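Local coordinates for leucine aminopeptidase 2 (Saccharomyces cerevisiae, PDB 2XPZ), which cleaves di- and tripeptides as a zinc-dependent M1 aminopeptidase and shows low epoxide hydrolase activity, including hydrolysis of leukotriene A4, in vitro, at residues A[67-72]-A[101-106]; A[74-79]-A[114-119]. All blocks are in the same frame, centred on the assembly; numbering follows the deposited sequence.

Contact 1 of 2, residues A[67-72]-A[101-106]; sequences LHLDTS and LVINNA
L69 and L101 exchange two backbone hydrogen bonds, which join strands 67-71 and 99-103 as antiparallel neighbours in the N-terminal beta sheet of this M1 peptidase. L101 N gives its hydrogen to L69 O at 2.7 Å. L69 N returns one to L101 O at 2.9 Å. A third bond runs from I103 N to L67 O at 3.0 Å. The two short strands run antiparallel, 153° between their directions. Beyond L101, T71 OG1 bonds to S99 O.

Side chains alternate between the two faces of the pair. L67, L69, L101 and I103 share one face, where strands 74-81 and 111-120 also touch them. L67 lies alongside I103 and points the same way. Its CG is anti to the backbone N (chi1 -178°), which sets it beside I103 CB at 4.1 Å. L67 CB also touches CB of N105, which is poorly ordered. L69 and L101 likewise run side by side. L69 CD1 also reaches I103 CD1 at 4.1 Å, the two chains slanting across each other.

H68 and V102 occupy the other face. V102 CG1 meets the imidazole at its edge, near the ring plane, 3.7 Å from H68 CD2. H68 NE2 is hydrogen-bonded to E66 OE2, which gives the polar edge of the ring a partner. Back on the leucine face, T71 crosses L101 at about a right angle. The methyl T71 CG2 presses on L101 CB at 3.5 Å, tighter than usual for two carbons.

Contact 2 of 2, residues A[74-79]-A[114-119]; sequences LDVQEV and LNIQFR
Q117 faces both Q77 and E78, a classic beta bulge between the antiparallel strands 74-81 and 111-120. The register slips by one here. Q117 O takes a hydrogen bond from Q77 N at 2.7 Å and a weak one from E78 N at 3.5 Å. Q117 N in turn bonds to E78 O at 2.8 Å. The Q117 side chain slants across that of E78, which is poorly ordered, with amide and carboxylate planes 75° apart.

R119 pairs with D75, and R119 O accepts from D75 N at 2.9 Å. Q77 NE2 lies beside the R119 chain, 3.4 Å from R119 CG. A water joins Q77 OE1 to F118 O. R119 bends at its third torsion (chi3 102°), which turns the guanidinium off the contact. The opposite face is apolar. There V76 packs on I116, V79 on L114 and I116, and L74 CD1 meets F118 CD2 at 3.8 Å. An alanine in place of L74 would probably leave the F118 ring without this neighbour and open a gap beside R119 O. The contact is thus two-sided: a largely buried apolar face, which probably packs into the domain interior, and a polar face of mostly exposed residues.

How the contacts relate
Both contacts belong to one mixed sheet within the Peptidase M1 N-terminal domain. Their centres lie 11 Å apart. Along the chain the strands come in the order 67-71, 74-81, 99-103, 111-120, so the two pairings alternate. Across the sheet the order differs: 67-71, 99-103, 84-90, 74-81, 111-120. Contact 1 thus holds the edge strand, and contact 2 lies further in. Their apolar faces meet although strand 84-90 lies between, consistent with a strongly curved sheet around a shared hydrophobic core. I116 CD1 packs on L69, L101 and I103, and V79 CG1 touches I103 CG2. Contact 1 is away from the catalytic and substrate sites, whereas F118 of contact 2 is about 10 Å, side chain to side chain, from substrate-binding L146.

Contact 1 of 2, residues A[67-72]-A[101-106]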
loop_
_atom_site.group_PDB
_atom_site.type_symbol
_atom_site.label_atom_id
_atom_site.label_comp_id
_atom_site.label_asym_id
_atom_site.label_seq_id
_atom_site.Cartn_x
_atom_site.Cartn_y
_atom_site.Cartn_z
ATOM N N LEU A 67 2.493 -11.174 -31.541
ATOM C CA LEU A 67 1.629 -10.672 -30.469
ATOM C C LEU A 67 1.761 -11.492 -29.180
ATOM O O LEU A 67 1.220 -12.585 -29.074
ATOM C CB LEU A 67 0.171 -10.612 -30.930
ATOM C CG LEU A 67 -0.878 -10.068 -29.958
ATOM C CD1 LEU A 67 -0.380 -8.849 -29.207
ATOM C CD2 LEU A 67 -2.137 -9.739 -30.730
ATOM N N HIS A 68 2.479 -10.949 -28.201
ATOM C CA HIS A 68 2.769 -11.672 -26.962
ATOM C C HIS A 68 2.110 -11.034 -25.758
ATOM O O HIS A 68 2.384 -9.880 -25.446
ATOM C CB HIS A 68 4.272 -11.718 -26.708
ATOM C CG HIS A 68 5.038 -12.453 -27.757
ATOM N ND1 HIS A 68 6.410 -12.324 -27.907
ATOM C CD2 HIS A 68 4.647 -13.326 -28.713
ATOM C CE1 HIS A 68 6.815 -13.081 -28.897
ATOM N NE2 HIS A 68 5.762 -13.708 -29.409
ATOM N N LEU A 69 1.258 -11.794 -25.078
ATOM C CA LEU A 69 0.560 -11.307 -23.895
ATOM C C LEU A 69 0.959 -12.099 -22.640
ATOM O O LEU A 69 1.403 -13.244 -22.735
ATOM C CB LEU A 69 -0.954 -11.385 -24.097
ATOM C CG LEU A 69 -1.648 -10.402 -25.028
ATOM C CD1 LEU A 69 -3.142 -10.548 -24.861
ATOM C CD2 LEU A 69 -1.238 -8.992 -24.719
ATOM N N ASP A 70 0.802 -11.475 -21.472
ATOM C CA ASP A 70 1.065 -12.122 -20.190
ATOM C C ASP A 70 -0.173 -12.838 -19.706
ATOM O O ASP A 70 -1.270 -12.311 -19.809
ATOM C CB ASP A 70 1.433 -11.090 -19.128
ATOM C CG ASP A 70 2.774 -10.446 -19.369
ATOM O OD1 ASP A 70 3.792 -11.165 -19.362
ATOM O OD2 ASP A 70 2.809 -9.212 -19.543
ATOM N N THR A 71 0.017 -14.045 -19.187
ATOM C CA THR A 71 -0.997 -14.749 -18.408
ATOM C C THR A 71 -0.306 -15.543 -17.288
ATOM O O THR A 71 0.897 -15.800 -17.348
ATOM C CB THR A 71 -1.878 -15.713 -19.257
ATOM O OG1 THR A 71 -1.256 -17.002 -19.341
ATOM C CG2 THR A 71 -2.126 -15.164 -20.659
ATOM N N SER A 72 -1.063 -15.911 -16.258
ATOM C CA SER A 72 -0.558 -16.776 -15.195
ATOM C C SER A 72 -1.720 -17.657 -14.767
ATOM O O SER A 72 -2.778 -17.152 -14.405
ATOM C CB SER A 72 -0.024 -15.955 -14.007
ATOM O OG SER A 72 0.711 -16.747 -13.079
ATOM N N LEU A 101 1.211 -15.812 -23.562
ATOM C CA LEU A 101 0.114 -16.094 -24.483
ATOM C C LEU A 101 0.461 -15.573 -25.869
ATOM O O LEU A 101 0.433 -14.368 -26.102
ATOM C CB LEU A 101 -1.172 -15.438 -23.969
ATOM C CG LEU A 101 -2.436 -15.303 -24.822
ATOM C CD1 LEU A 101 -2.942 -16.650 -25.272
ATOM C CD2 LEU A 101 -3.503 -14.587 -24.024
ATOM N N VAL A 102 0.802 -16.482 -26.781
ATOM C CA VAL A 102 1.192 -16.095 -28.136
ATOM C C VAL A 102 0.013 -16.190 -29.093
ATOM O O VAL A 102 -0.620 -17.233 -29.222
ATOM C CB VAL A 102 2.367 -16.936 -28.671
ATOM C CG1 VAL A 102 2.877 -16.359 -29.983
ATOM C CG2 VAL A 102 3.481 -16.979 -27.666
ATOM N N ILE A 103 -0.267 -15.083 -29.764
ATOM C CA ILE A 103 -1.434 -14.963 -30.618
ATOM C C ILE A 103 -1.009 -14.572 -32.026
ATOM O O ILE A 103 -0.277 -13.597 -32.192
ATOM C CB ILE A 103 -2.397 -13.873 -30.084
ATOM C CG1 ILE A 103 -2.726 -14.105 -28.603
ATOM C CG2 ILE A 103 -3.660 -13.831 -30.920
ATOM C CD1 ILE A 103 -3.666 -13.065 -27.995
ATOM N N ASN A 104 -1.479 -15.318 -33.032
ATOM C CA ASN A 104 -1.190 -15.001 -34.440
ATOM C C ASN A 104 -1.907 -13.775 -34.998
ATOM O O ASN A 104 -3.106 -13.787 -35.258
ATOM C CB ASN A 104 -1.433 -16.188 -35.364
ATOM C CG ASN A 104 -0.997 -15.899 -36.785
ATOM O OD1 ASN A 104 0.172 -15.602 -37.034
ATOM N ND2 ASN A 104 -1.933 -15.968 -37.722
ATOM N N ASN A 105 -1.115 -12.738 -35.221
ATOM C CA ASN A 105 -1.576 -11.400 -35.516
ATOM C C ASN A 105 -1.333 -11.105 -36.979
ATOM O O ASN A 105 -1.737 -10.068 -37.492
ATOM C CB ASN A 105 -0.756 -10.433 -34.660
ATOM C CG ASN A 105 -1.131 -8.996 -34.875
ATOM O OD1 ASN A 105 -0.286 -8.103 -34.818
ATOM N ND2 ASN A 105 -2.405 -8.759 -35.120
ATOM N N ALA A 106 -0.656 -12.030 -37.646
ATOM C CA ALA A 106 -0.214 -11.820 -39.019
ATOM C C ALA A 106 -1.334 -11.293 -39.900
ATOM O O ALA A 106 -1.114 -10.424 -40.741
ATOM C CB ALA A 106 0.344 -13.106 -39.597
#

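Contact 2 of 2, residues A[74-79]-A[114-119]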
loop_
_atom_site.group_PDB
_atom_site.type_symbol
_atom_site.label_atom_id
_atom_site.label_comp_id
_atom_site.label_asym_id
_atom_site.label_seq_id
_atom_site.Cartn_x
_atom_site.Cartn_y
_atom_site.Cartn_z
ATOM N N LEU A 74 -4.120 -19.014 -16.221
ATOM C CA LEU A 74 -5.358 -18.441 -16.745
ATOM C C LEU A 74 -5.859 -19.300 -17.904
ATOM O O LEU A 74 -5.073 -19.713 -18.753
ATOM C CB LEU A 74 -5.095 -17.006 -17.204
ATOM C CG LEU A 74 -6.200 -16.083 -17.713
ATOM C CD1 LEU A 74 -7.153 -15.678 -16.613
ATOM C CD2 LEU A 74 -5.545 -14.854 -18.317
ATOM N N ASP A 75 -7.157 -19.591 -17.933
ATOM C CA ASP A 75 -7.729 -20.399 -19.021
ATOM C C ASP A 75 -8.175 -19.551 -20.212
ATOM O O ASP A 75 -9.313 -19.088 -20.257
ATOM C CB ASP A 75 -8.903 -21.247 -18.515
ATOM C CG ASP A 75 -9.320 -22.313 -19.501
ATOM O OD1 ASP A 75 -8.501 -22.667 -20.370
ATOM O OD2 ASP A 75 -10.464 -22.804 -19.407
ATOM N N VAL A 76 -7.273 -19.338 -21.165
ATOM C CA VAL A 76 -7.621 -18.642 -22.397
ATOM C C VAL A 76 -8.398 -19.615 -23.278
ATOM O O VAL A 76 -7.869 -20.632 -23.727
ATOM C CB VAL A 76 -6.369 -18.118 -23.131
ATOM C CG1 VAL A 76 -6.751 -17.335 -24.371
ATOM C CG2 VAL A 76 -5.530 -17.257 -22.199
ATOM N N GLN A 77 -9.667 -19.302 -23.503
ATOM C CA GLN A 77 -10.571 -20.199 -24.211
ATOM C C GLN A 77 -10.595 -19.928 -25.708
ATOM O O GLN A 77 -10.541 -20.847 -26.512
ATOM C CB GLN A 77 -11.982 -20.079 -23.629
ATOM C CG GLN A 77 -12.093 -20.581 -22.201
ATOM C CD GLN A 77 -13.204 -19.907 -21.452
ATOM O OE1 GLN A 77 -13.567 -18.771 -21.751
ATOM N NE2 GLN A 77 -13.757 -20.598 -20.470
ATOM N N GLU A 78 -10.671 -18.660 -26.080
ATOM C CA GLU A 78 -10.709 -18.285 -27.480
ATOM C C GLU A 78 -10.149 -16.897 -27.679
ATOM O O GLU A 78 -10.249 -16.041 -26.811
ATOM C CB GLU A 78 -12.144 -18.291 -28.004
ATOM C CG GLU A 78 -12.799 -19.654 -28.087
ATOM C CD GLU A 78 -14.279 -19.559 -28.404
ATOM O OE1 GLU A 78 -14.643 -18.828 -29.351
ATOM O OE2 GLU A 78 -15.081 -20.215 -27.704
ATOM N N VAL A 79 -9.572 -16.680 -28.846
ATOM C CA VAL A 79 -9.156 -15.353 -29.257
ATOM C C VAL A 79 -9.841 -15.037 -30.593
ATOM O O VAL A 79 -10.184 -15.949 -31.349
ATOM C CB VAL A 79 -7.628 -15.271 -29.375
ATOM C CG1 VAL A 79 -7.202 -13.862 -29.685
ATOM C CG2 VAL A 79 -6.990 -15.745 -28.091
ATOM N N LEU A 114 -8.711 -6.871 -30.524
ATOM C CA LEU A 114 -8.322 -8.161 -29.956
ATOM C C LEU A 114 -9.287 -8.605 -28.859
ATOM O O LEU A 114 -9.491 -7.905 -27.871
ATOM C CB LEU A 114 -6.890 -8.093 -29.413
ATOM C CG LEU A 114 -6.251 -9.363 -28.854
ATOM C CD1 LEU A 114 -5.996 -10.357 -29.974
ATOM C CD2 LEU A 114 -4.958 -9.040 -28.125
ATOM N N ASN A 115 -9.893 -9.769 -29.033
ATOM C CA ASN A 115 -10.800 -10.270 -28.017
ATOM C C ASN A 115 -10.387 -11.638 -27.519
ATOM O O ASN A 115 -10.410 -12.608 -28.265
ATOM C CB ASN A 115 -12.245 -10.279 -28.523
ATOM C CG ASN A 115 -13.227 -10.784 -27.485
ATOM O OD1 ASN A 115 -13.431 -11.986 -27.350
ATOM N ND2 ASN A 115 -13.843 -9.867 -26.745
ATOM N N ILE A 116 -9.986 -11.700 -26.253
ATOM C CA ILE A 116 -9.664 -12.966 -25.614
ATOM C C ILE A 116 -10.786 -13.314 -24.640
ATOM O O ILE A 116 -11.338 -12.442 -23.980
ATOM C CB ILE A 116 -8.307 -12.892 -24.882
ATOM C CG1 ILE A 116 -7.281 -12.170 -25.751
ATOM C CG2 ILE A 116 -7.815 -14.272 -24.515
ATOM C CD1 ILE A 116 -5.921 -12.064 -25.119
ATOM N N GLN A 117 -11.152 -14.583 -24.574
ATOM C CA GLN A 117 -12.092 -15.035 -23.560
ATOM C C GLN A 117 -11.374 -16.011 -22.674
ATOM O O GLN A 117 -10.562 -16.802 -23.141
ATOM C CB GLN A 117 -13.327 -15.657 -24.205
ATOM C CG GLN A 117 -14.002 -14.636 -25.095
ATOM C CD GLN A 117 -14.883 -15.197 -26.187
ATOM O OE1 GLN A 117 -14.765 -16.359 -26.564
ATOM N NE2 GLN A 117 -15.784 -14.354 -26.706
ATOM N N PHE A 118 -11.653 -15.943 -21.382
ATOM C CA PHE A 118 -10.819 -16.627 -20.417
ATOM C C PHE A 118 -11.638 -16.951 -19.186
ATOM O O PHE A 118 -12.747 -16.434 -19.004
ATOM C CB PHE A 118 -9.648 -15.734 -20.014
ATOM C CG PHE A 118 -10.070 -14.397 -19.458
ATOM C CD1 PHE A 118 -10.142 -13.277 -20.274
ATOM C CD2 PHE A 118 -10.395 -14.257 -18.114
ATOM C CE1 PHE A 118 -10.533 -12.038 -19.761
ATOM C CE2 PHE A 118 -10.795 -13.025 -17.590
ATOM C CZ PHE A 118 -10.862 -11.916 -18.416
ATOM N N ARG A 119 -11.097 -17.836 -18.360
ATOM C CA ARG A 119 -11.590 -18.079 -17.010
ATOM C C ARG A 119 -10.396 -17.976 -16.086
ATOM O O ARG A 119 -9.295 -18.405 -16.438
ATOM C CB ARG A 119 -12.196 -19.477 -16.891
ATOM C CG ARG A 119 -13.658 -19.533 -17.201
ATOM C CD ARG A 119 -14.228 -20.897 -16.903
ATOM N NE ARG A 119 -14.959 -20.922 -15.639
ATOM C CZ ARG A 119 -14.509 -21.489 -14.523
ATOM N NH1 ARG A 119 -13.324 -22.084 -14.517
ATOM N NH2 ARG A 119 -15.244 -21.466 -13.415
HETATM O O HOH W 1 -15.233 -17.089 -20.594
#